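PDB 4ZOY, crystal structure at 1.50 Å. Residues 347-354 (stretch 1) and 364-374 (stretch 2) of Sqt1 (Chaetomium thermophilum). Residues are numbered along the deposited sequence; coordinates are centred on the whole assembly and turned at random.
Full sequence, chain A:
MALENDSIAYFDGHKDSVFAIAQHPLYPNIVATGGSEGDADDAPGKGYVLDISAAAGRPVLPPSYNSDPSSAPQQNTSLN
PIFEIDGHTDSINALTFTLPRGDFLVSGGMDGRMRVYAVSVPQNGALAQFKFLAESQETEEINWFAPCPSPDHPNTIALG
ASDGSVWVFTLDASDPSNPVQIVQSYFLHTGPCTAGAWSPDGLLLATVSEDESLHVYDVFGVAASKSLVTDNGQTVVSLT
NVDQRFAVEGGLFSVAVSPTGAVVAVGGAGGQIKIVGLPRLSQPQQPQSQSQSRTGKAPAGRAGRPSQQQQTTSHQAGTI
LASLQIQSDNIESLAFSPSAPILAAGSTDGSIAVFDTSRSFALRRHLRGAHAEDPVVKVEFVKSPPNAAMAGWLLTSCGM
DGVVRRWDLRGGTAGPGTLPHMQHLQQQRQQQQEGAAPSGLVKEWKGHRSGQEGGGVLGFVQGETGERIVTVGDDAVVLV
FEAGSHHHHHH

Stretch 1, residues 347-354: STDGSIAV
Stretch 2 364-374: RRHLRGAHAED

Antiparallel strands pair through their backbones, and the loops that flank them must satisfy the remaining polar groups by other means; these two stretches of Sqt1 illustrate both. Stretch 1 opens with a type I turn, Ser347 to Gly350, closed by Gly350 N to Ser347 O at 3.1 Å. Thr348 O meets stretch 2 through a water that donates to it and to Glu373 O, 2.6 Å each. Asp349 (chi1 p) accepts from Ser351 N at OD1, 2.9 Å. Gly350, at phi/psi 95/-4, lies against the type II' turn His371–Asp374: its CA is 3.0 Å from Asp374 O, and a CB would clash with Ala372 O. Gly350 O accepts from His371 N at 2.9 Å, beyond the type II turn Leu367–Ala370. Ser351 (p) receives a weak bond at OG from NE2 of His366 (chi1 t), 3.4 Å.

From Ile352 the chain is extended, phi near -120° and psi 128 to 142°, running 177° to strand 364–367. Ile352 N to Leu367 O (3.0 Å) and Leu367 N to Ile352 O (2.7 Å) form a hydrogen-bonded pair. On their shared face, Ile352 (m, t) places CD1 3.7 Å from Ala370 CB. Ala353 faces His366 as a non-hydrogen-bonded pair, CA–CA 4.5 Å. Val354 (t) restores bonding: its N donates to Arg365 O (2.8 Å), while its O accepts from Arg364 N (2.7 Å) and Arg365 N (3.3 Å).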

# COMPACT_ATOMS: atom_id res chain seq x y z
N SER A 347 -13.58 0.30 3.80
CA SER A 347 -14.25 1.58 3.68
C SER A 347 -14.05 2.47 4.89
O SER A 347 -13.85 1.98 6.01
CB SER A 347 -15.76 1.34 3.47
OG SER A 347 -16.48 2.56 3.45
N THR A 348 -14.14 3.78 4.66
CA THR A 348 -14.20 4.76 5.73
C THR A 348 -15.34 4.48 6.72
O THR A 348 -15.27 4.89 7.88
CB THR A 348 -14.33 6.17 5.11
OG1 THR A 348 -13.18 6.41 4.30
CG2 THR A 348 -14.43 7.26 6.17
N ASP A 349 -16.38 3.77 6.27
CA ASP A 349 -17.52 3.51 7.15
C ASP A 349 -17.29 2.35 8.13
O ASP A 349 -18.20 1.99 8.89
CB ASP A 349 -18.80 3.27 6.34
CG ASP A 349 -18.80 1.95 5.56
OD1 ASP A 349 -17.94 1.07 5.76
OD2 ASP A 349 -19.73 1.80 4.73
N GLY A 350 -16.09 1.77 8.12
CA GLY A 350 -15.75 0.72 9.06
C GLY A 350 -15.94 -0.71 8.57
O GLY A 350 -15.60 -1.66 9.29
N SER A 351 -16.47 -0.88 7.36
CA SER A 351 -16.76 -2.21 6.85
C SER A 351 -15.72 -2.70 5.85
O SER A 351 -15.00 -1.91 5.25
CB SER A 351 -18.13 -2.24 6.17
OG SER A 351 -18.11 -1.49 4.96
N ILE A 352 -15.69 -4.01 5.70
CA ILE A 352 -14.94 -4.65 4.64
C ILE A 352 -15.97 -5.38 3.80
O ILE A 352 -16.89 -5.98 4.34
CB ILE A 352 -13.88 -5.62 5.18
CG1 ILE A 352 -12.84 -4.86 6.01
CG2 ILE A 352 -13.24 -6.43 4.03
CD1 ILE A 352 -11.92 -5.76 6.80
N ALA A 353 -15.83 -5.32 2.48
CA ALA A 353 -16.68 -6.09 1.59
C ALA A 353 -15.82 -7.00 0.72
O ALA A 353 -14.71 -6.65 0.32
CB ALA A 353 -17.53 -5.16 0.74
N VAL A 354 -16.33 -8.20 0.47
CA VAL A 354 -15.61 -9.22 -0.27
C VAL A 354 -16.44 -9.60 -1.48
O VAL A 354 -17.62 -9.94 -1.33
CB VAL A 354 -15.32 -10.45 0.60
CG1 VAL A 354 -14.49 -11.50 -0.16
CG2 VAL A 354 -14.60 -10.03 1.88
N ARG A 364 -19.76 -11.61 -1.76
CA ARG A 364 -19.53 -12.80 -0.97
C ARG A 364 -19.86 -12.54 0.49
O ARG A 364 -20.49 -13.35 1.16
CB ARG A 364 -18.08 -13.26 -1.11
CG ARG A 364 -17.83 -14.67 -0.61
CD ARG A 364 -16.34 -15.00 -0.63
NE ARG A 364 -16.10 -16.38 -0.23
CZ ARG A 364 -15.90 -17.38 -1.08
NH1 ARG A 364 -15.90 -17.16 -2.39
NH2 ARG A 364 -15.70 -18.61 -0.63
N ARG A 365 -19.42 -11.40 0.99
CA ARG A 365 -19.64 -11.06 2.38
C ARG A 365 -19.47 -9.57 2.60
O ARG A 365 -18.55 -8.95 2.06
CB ARG A 365 -18.68 -11.83 3.29
CG ARG A 365 -19.03 -11.75 4.77
CD ARG A 365 -18.41 -12.89 5.55
NE ARG A 365 -19.04 -13.07 6.85
CZ ARG A 365 -18.86 -14.14 7.63
NH1 ARG A 365 -18.06 -15.12 7.23
NH2 ARG A 365 -19.48 -14.22 8.80
N HIS A 366 -20.36 -9.00 3.39
CA HIS A 366 -20.26 -7.62 3.82
C HIS A 366 -20.00 -7.63 5.32
O HIS A 366 -20.90 -7.90 6.11
CB HIS A 366 -21.54 -6.85 3.48
CG HIS A 366 -21.46 -5.37 3.72
ND1 HIS A 366 -22.57 -4.56 3.64
CD2 HIS A 366 -20.41 -4.57 4.02
CE1 HIS A 366 -22.21 -3.31 3.89
NE2 HIS A 366 -20.90 -3.28 4.12
N LEU A 367 -18.75 -7.39 5.69
CA LEU A 367 -18.35 -7.38 7.10
C LEU A 367 -18.57 -6.00 7.69
O LEU A 367 -17.66 -5.15 7.71
CB LEU A 367 -16.88 -7.81 7.26
CG LEU A 367 -16.51 -9.22 6.83
CD1 LEU A 367 -15.00 -9.40 6.83
CD2 LEU A 367 -17.17 -10.25 7.74
N ARG A 368 -19.79 -5.74 8.13
CA ARG A 368 -20.11 -4.45 8.73
C ARG A 368 -19.44 -4.35 10.09
O ARG A 368 -19.39 -5.31 10.84
CB ARG A 368 -21.63 -4.27 8.88
CG ARG A 368 -22.42 -4.47 7.59
CD ARG A 368 -23.91 -4.59 7.91
NE ARG A 368 -24.72 -4.92 6.74
CZ ARG A 368 -25.42 -4.04 6.04
NH1 ARG A 368 -25.40 -2.76 6.38
NH2 ARG A 368 -26.14 -4.43 4.99
N GLY A 369 -18.89 -3.18 10.39
CA GLY A 369 -18.25 -2.98 11.68
C GLY A 369 -16.97 -3.77 11.88
O GLY A 369 -16.60 -4.09 13.01
N ALA A 370 -16.29 -4.11 10.79
CA ALA A 370 -15.00 -4.77 10.86
C ALA A 370 -14.03 -3.96 11.72
O ALA A 370 -13.22 -4.53 12.46
CB ALA A 370 -14.42 -4.96 9.46
N HIS A 371 -14.13 -2.63 11.64
CA HIS A 371 -13.40 -1.77 12.55
C HIS A 371 -14.36 -0.78 13.20
O HIS A 371 -14.13 0.43 13.22
CB HIS A 371 -12.25 -1.09 11.82
CG HIS A 371 -11.13 -2.03 11.53
ND1 HIS A 371 -10.08 -2.24 12.40
CD2 HIS A 371 -10.94 -2.89 10.50
CE1 HIS A 371 -9.29 -3.19 11.92
NE2 HIS A 371 -9.79 -3.59 10.77
N ALA A 372 -15.42 -1.35 13.76
CA ALA A 372 -16.53 -0.58 14.33
C ALA A 372 -17.04 0.42 13.30
O ALA A 372 -17.27 0.05 12.15
CB ALA A 372 -16.08 0.11 15.62
N GLU A 373 -17.21 1.68 13.68
CA GLU A 373 -17.63 2.70 12.72
C GLU A 373 -16.48 3.62 12.36
O GLU A 373 -16.69 4.72 11.84
CB GLU A 373 -18.82 3.50 13.27
CG GLU A 373 -20.14 2.72 13.31
CD GLU A 373 -20.13 1.59 14.33
OE1 GLU A 373 -19.98 1.87 15.53
OE2 GLU A 373 -20.28 0.41 13.92
N ASP A 374 -15.25 3.16 12.62
CA ASP A 374 -14.05 3.92 12.30
C ASP A 374 -13.47 3.45 10.97
O ASP A 374 -13.66 2.30 10.59
CB ASP A 374 -12.99 3.76 13.41
CG ASP A 374 -13.51 4.18 14.78
OD1 ASP A 374 -13.75 5.38 14.97
OD2 ASP A 374 -13.67 3.29 15.65
O HOH W 1 -16.32 6.34 9.82
O HOH W 2 -21.18 -0.47 4.85
O HOH W 3 -19.36 -0.54 9.37